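Local coordinates for protein tumor necrosis factor receptor superfamily member 16 (Rattus norvegicus, PDB 1SG1) that probably binds nerve growth factor and related neurotrophins at the cell surface as a low-affinity receptor built from cysteine-rich repeats, at residues T116-D128 with H132-D144. Numbering follows the deposited sequence.
Sequences TVCEECPEGTYSD and HVDPCLPCTVCED
Cys121 and Cys136 are joined by a disulfide, SG to SG 2.0 Å, that ties the chain just ahead of the Pro122 to Thr125 turn to the residue preceding strand 137-138, beside the short antiparallel hairpin of strands 125-126 and 137-138 in a cysteine-rich repeat of the TNF-receptor family. The repeat illustrates how a fold with almost no hydrophobic core is held by cross-links and backbone bonds. The bridge is twisted to a chi3 of -87°, and both sulfurs lie anti to their own carbonyl carbons. Beyond it, Tyr126 and Leu137 form the hydrogen-bonded pair, with Leu137 N donating to Tyr126 O at 2.7 Å, in the carbonyl plane. Just past the paired strands, Cys139 N donates to Gly124 O at 3.0 Å, a nearly straight bond, 169° at the hydrogen. On the other side of the strands from Thr125 and Pro138, the Tyr126 phenol lies across Leu137, CE1 to CB 3.5 Å, while Pro138 O meets the ring at its edge. The turn, of type II, leads into strand 125-126. There Pro122 O accepts both Thr125 N and Thr125 OG1, the hydroxyl at 3.2 Å, from the same face of its carbonyl plane. With chi1 at 72°, OG1 sits between the backbone N and the carbonyl carbon, which also sets it 3.3 Å from Cys136 CB. A valine in its place would probably cost Pro122 O the hydroxyl donor, keeping the backbone N-H, and leave the turn less firmly fixed beside the disulfide. Further out, the Cys139–Cys152 disulfide continues the repeat, while Leu137 and Pro138 pack on an aromatic side chain of another protein's chain. A basic side chain of that partner salt-bridges Glu119 OE1, which also accepts from a water whose oxygen lies 2.8 Å from Cys136 N and accepts its N-H.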
loop_
_atom_site.group_PDB
_atom_site.type_symbol
_atom_site.label_atom_id
_atom_site.label_comp_id
_atom_site.label_asym_id
_atom_site.label_seq_id
_atom_site.Cartn_x
_atom_site.Cartn_y
_atom_site.Cartn_z
ATOM N N THR C 116 7.441 -17.936 -4.345
ATOM C CA THR C 116 6.217 -18.640 -4.703
ATOM C C THR C 116 6.195 -20.089 -4.241
ATOM O O THR C 116 7.123 -20.845 -4.533
ATOM C CB THR C 116 6.061 -18.704 -6.222
ATOM O OG1 THR C 116 6.209 -17.399 -6.776
ATOM C CG2 THR C 116 4.707 -19.273 -6.601
ATOM N N VAL C 117 5.133 -20.468 -3.531
ATOM C CA VAL C 117 4.935 -21.859 -3.109
ATOM C C VAL C 117 3.887 -22.464 -4.048
ATOM O O VAL C 117 2.704 -22.099 -3.981
ATOM C CB VAL C 117 4.361 -21.975 -1.704
ATOM C CG1 VAL C 117 4.050 -23.441 -1.408
ATOM C CG2 VAL C 117 5.332 -21.422 -0.691
ATOM N N CYS C 118 4.304 -23.378 -4.925
ATOM C CA CYS C 118 3.368 -24.003 -5.866
ATOM C C CYS C 118 2.756 -25.331 -5.443
ATOM O O CYS C 118 3.117 -25.914 -4.437
ATOM C CB CYS C 118 4.021 -24.189 -7.224
ATOM S SG CYS C 118 4.435 -22.617 -8.016
ATOM N N GLU C 119 1.841 -25.815 -6.267
ATOM C CA GLU C 119 1.119 -27.050 -5.999
ATOM C C GLU C 119 0.749 -27.773 -7.290
ATOM O O GLU C 119 0.334 -27.154 -8.265
ATOM C CB GLU C 119 -0.141 -26.688 -5.232
ATOM C CG GLU C 119 -1.128 -27.775 -4.964
ATOM C CD GLU C 119 -2.336 -27.228 -4.230
ATOM O OE1 GLU C 119 -3.063 -26.380 -4.801
ATOM O OE2 GLU C 119 -2.549 -27.628 -3.071
ATOM N N GLU C 120 0.930 -29.087 -7.293
ATOM C CA GLU C 120 0.571 -29.911 -8.431
ATOM C C GLU C 120 -0.934 -29.951 -8.194
ATOM O O GLU C 120 -1.370 -30.256 -7.077
ATOM C CB GLU C 120 1.176 -31.302 -8.264
ATOM C CG GLU C 120 1.514 -32.030 -9.546
ATOM C CD GLU C 120 2.628 -31.356 -10.331
ATOM O OE1 GLU C 120 3.550 -30.796 -9.697
ATOM O OE2 GLU C 120 2.585 -31.401 -11.583
ATOM N N CYS C 121 -1.711 -29.602 -9.221
ATOM C CA CYS C 121 -3.166 -29.556 -9.126
ATOM C C CYS C 121 -3.775 -30.866 -8.654
ATOM O O CYS C 121 -3.498 -31.944 -9.187
ATOM C CB CYS C 121 -3.770 -29.126 -10.468
ATOM S SG CYS C 121 -3.431 -27.388 -10.918
ATOM N N PRO C 122 -4.615 -30.794 -7.618
ATOM C CA PRO C 122 -5.236 -32.012 -7.109
ATOM C C PRO C 122 -6.338 -32.553 -8.011
ATOM O O PRO C 122 -6.689 -31.955 -9.035
ATOM C CB PRO C 122 -5.753 -31.586 -5.738
ATOM C CG PRO C 122 -6.130 -30.178 -5.963
ATOM C CD PRO C 122 -4.982 -29.631 -6.793
ATOM N N GLU C 123 -6.868 -33.703 -7.616
ATOM C CA GLU C 123 -7.931 -34.367 -8.346
ATOM C C GLU C 123 -9.073 -33.387 -8.495
ATOM O O GLU C 123 -9.500 -32.801 -7.524
ATOM C CB GLU C 123 -8.415 -35.592 -7.562
ATOM C CG GLU C 123 -8.402 -36.905 -8.347
ATOM C CD GLU C 123 -7.318 -37.874 -7.865
ATOM O OE1 GLU C 123 -7.405 -38.342 -6.700
ATOM O OE2 GLU C 123 -6.384 -38.164 -8.654
ATOM N N GLY C 124 -9.547 -33.200 -9.717
ATOM C CA GLY C 124 -10.660 -32.303 -9.942
ATOM C C GLY C 124 -10.365 -30.863 -10.302
ATOM O O GLY C 124 -11.300 -30.083 -10.467
ATOM N N THR C 125 -9.091 -30.499 -10.413
ATOM C CA THR C 125 -8.725 -29.123 -10.757
ATOM C C THR C 125 -7.643 -29.065 -11.816
ATOM O O THR C 125 -6.999 -30.064 -12.125
ATOM C CB THR C 125 -8.240 -28.300 -9.521
ATOM O OG1 THR C 125 -6.942 -28.751 -9.104
ATOM C CG2 THR C 125 -9.236 -28.431 -8.373
ATOM N N TYR C 126 -7.437 -27.880 -12.367
ATOM C CA TYR C 126 -6.448 -27.720 -13.406
ATOM C C TYR C 126 -5.838 -26.344 -13.323
ATOM O O TYR C 126 -6.287 -25.489 -12.557
ATOM C CB TYR C 126 -7.104 -27.857 -14.777
ATOM C CG TYR C 126 -7.963 -26.660 -15.127
ATOM C CD1 TYR C 126 -9.155 -26.407 -14.440
ATOM C CD2 TYR C 126 -7.555 -25.744 -16.099
ATOM C CE1 TYR C 126 -9.917 -25.274 -14.710
ATOM C CE2 TYR C 126 -8.308 -24.607 -16.377
ATOM C CZ TYR C 126 -9.487 -24.379 -15.680
ATOM O OH TYR C 126 -10.249 -23.265 -15.967
ATOM N N SER C 127 -4.806 -26.143 -14.128
ATOM C CA SER C 127 -4.134 -24.871 -14.221
ATOM C C SER C 127 -3.789 -24.754 -15.673
ATOM O O SER C 127 -3.029 -25.540 -16.207
ATOM C CB SER C 127 -2.858 -24.813 -13.374
ATOM O OG SER C 127 -2.240 -23.537 -13.507
ATOM N N ASP C 128 -4.388 -23.755 -16.288
ATOM C CA ASP C 128 -4.239 -23.436 -17.697
ATOM C C ASP C 128 -2.934 -22.736 -18.039
ATOM O O ASP C 128 -2.425 -22.881 -19.140
ATOM C CB ASP C 128 -5.389 -22.516 -18.101
ATOM C CG ASP C 128 -6.232 -23.091 -19.189
ATOM O OD1 ASP C 128 -5.717 -23.222 -20.314
ATOM O OD2 ASP C 128 -7.408 -23.411 -18.920
ATOM N N HIS C 132 2.631 -16.981 -11.338
ATOM C CA HIS C 132 2.666 -17.130 -9.900
ATOM C C HIS C 132 1.541 -16.391 -9.201
ATOM O O HIS C 132 1.728 -15.836 -8.142
ATOM C CB HIS C 132 4.039 -16.709 -9.355
ATOM C CG HIS C 132 4.424 -15.305 -9.692
ATOM N ND1 HIS C 132 4.038 -14.223 -8.930
ATOM C CD2 HIS C 132 5.135 -14.803 -10.727
ATOM C CE1 HIS C 132 4.491 -13.112 -9.483
ATOM N NE2 HIS C 132 5.159 -13.436 -10.574
ATOM N N VAL C 133 0.364 -16.413 -9.805
ATOM C CA VAL C 133 -0.802 -15.748 -9.236
ATOM C C VAL C 133 -2.041 -16.613 -9.333
ATOM O O VAL C 133 -2.978 -16.445 -8.556
ATOM C CB VAL C 133 -1.108 -14.406 -9.944
ATOM C CG1 VAL C 133 0.034 -13.444 -9.745
ATOM C CG2 VAL C 133 -1.337 -14.631 -11.410
ATOM N N ASP C 134 -2.038 -17.543 -10.288
ATOM C CA ASP C 134 -3.190 -18.419 -10.521
ATOM C C ASP C 134 -3.220 -19.722 -9.763
ATOM O O ASP C 134 -2.306 -20.534 -9.876
ATOM C CB ASP C 134 -3.328 -18.748 -12.012
ATOM C CG ASP C 134 -3.905 -17.603 -12.811
ATOM O OD1 ASP C 134 -4.777 -16.891 -12.265
ATOM O OD2 ASP C 134 -3.515 -17.425 -13.981
ATOM N N PRO C 135 -4.285 -19.947 -8.984
ATOM C CA PRO C 135 -4.463 -21.171 -8.204
ATOM C C PRO C 135 -5.128 -22.207 -9.112
ATOM O O PRO C 135 -5.650 -21.863 -10.161
ATOM C CB PRO C 135 -5.363 -20.716 -7.065
ATOM C CG PRO C 135 -6.250 -19.731 -7.739
ATOM C CD PRO C 135 -5.330 -18.960 -8.667
ATOM N N CYS C 136 -5.086 -23.480 -8.728
ATOM C CA CYS C 136 -5.705 -24.533 -9.528
ATOM C C CYS C 136 -7.202 -24.286 -9.476
ATOM O O CYS C 136 -7.748 -23.935 -8.437
ATOM C CB CYS C 136 -5.340 -25.904 -8.973
ATOM S SG CYS C 136 -3.568 -26.355 -9.160
ATOM N N LEU C 137 -7.866 -24.439 -10.609
ATOM C CA LEU C 137 -9.286 -24.172 -10.673
ATOM C C LEU C 137 -10.153 -25.415 -10.743
ATOM O O LEU C 137 -9.701 -26.496 -11.144
ATOM C CB LEU C 137 -9.579 -23.269 -11.880
ATOM C CG LEU C 137 -8.899 -21.893 -11.883
ATOM C CD1 LEU C 137 -9.498 -21.056 -12.982
ATOM C CD2 LEU C 137 -9.113 -21.191 -10.562
ATOM N N PRO C 138 -11.412 -25.288 -10.317
ATOM C CA PRO C 138 -12.306 -26.442 -10.367
ATOM C C PRO C 138 -12.750 -26.714 -11.802
ATOM O O PRO C 138 -13.150 -25.812 -12.525
ATOM C CB PRO C 138 -13.452 -26.044 -9.418
ATOM C CG PRO C 138 -13.443 -24.574 -9.440
ATOM C CD PRO C 138 -11.966 -24.239 -9.448
ATOM N N CYS C 139 -12.647 -27.971 -12.206
ATOM C CA CYS C 139 -13.004 -28.389 -13.559
ATOM C C CYS C 139 -14.442 -28.079 -13.957
ATOM O O CYS C 139 -15.351 -28.080 -13.115
ATOM C CB CYS C 139 -12.794 -29.895 -13.726
ATOM S SG CYS C 139 -11.093 -30.567 -13.671
ATOM N N THR C 140 -14.642 -27.810 -15.245
ATOM C CA THR C 140 -15.977 -27.585 -15.776
ATOM C C THR C 140 -16.592 -28.975 -15.969
ATOM O O THR C 140 -15.944 -29.882 -16.486
ATOM C CB THR C 140 -15.943 -26.917 -17.163
ATOM O OG1 THR C 140 -15.720 -25.514 -17.023
ATOM C CG2 THR C 140 -17.256 -27.138 -17.898
ATOM N N VAL C 141 -17.838 -29.151 -15.552
ATOM C CA VAL C 141 -18.490 -30.442 -15.745
ATOM C C VAL C 141 -19.456 -30.329 -16.920
ATOM O O VAL C 141 -20.484 -29.659 -16.807
ATOM C CB VAL C 141 -19.277 -30.873 -14.500
ATOM C CG1 VAL C 141 -19.812 -32.276 -14.690
ATOM C CG2 VAL C 141 -18.389 -30.816 -13.280
ATOM N N CYS C 142 -19.113 -30.961 -18.043
ATOM C CA CYS C 142 -19.964 -30.935 -19.229
ATOM C C CYS C 142 -21.316 -31.556 -18.932
ATOM O O CYS C 142 -21.418 -32.524 -18.184
ATOM C CB CYS C 142 -19.354 -31.708 -20.398
ATOM S SG CYS C 142 -17.907 -31.014 -21.256
ATOM N N GLU C 143 -22.345 -30.991 -19.547
ATOM C CA GLU C 143 -23.719 -31.444 -19.377
ATOM C C GLU C 143 -24.007 -32.802 -20.024
ATOM O O GLU C 143 -23.378 -33.179 -21.009
ATOM C CB GLU C 143 -24.655 -30.382 -19.944
ATOM C CG GLU C 143 -24.741 -29.144 -19.080
ATOM C CD GLU C 143 -25.922 -29.197 -18.140
ATOM O OE1 GLU C 143 -26.227 -30.297 -17.638
ATOM O OE2 GLU C 143 -26.541 -28.142 -17.902
ATOM N N ASP C 144 -24.973 -33.528 -19.464
ATOM C CA ASP C 144 -25.331 -34.837 -19.987
ATOM C C ASP C 144 -25.690 -34.772 -21.458
ATOM O O ASP C 144 -25.591 -35.754 -22.179
ATOM C CB ASP C 144 -26.494 -35.417 -19.190
ATOM C CG ASP C 144 -26.092 -35.800 -17.778
ATOM O OD1 ASP C 144 -25.202 -36.670 -17.633
ATOM O OD2 ASP C 144 -26.662 -35.231 -16.820
HETATM O O HOH W 1 -3.692 -23.888 -6.364
#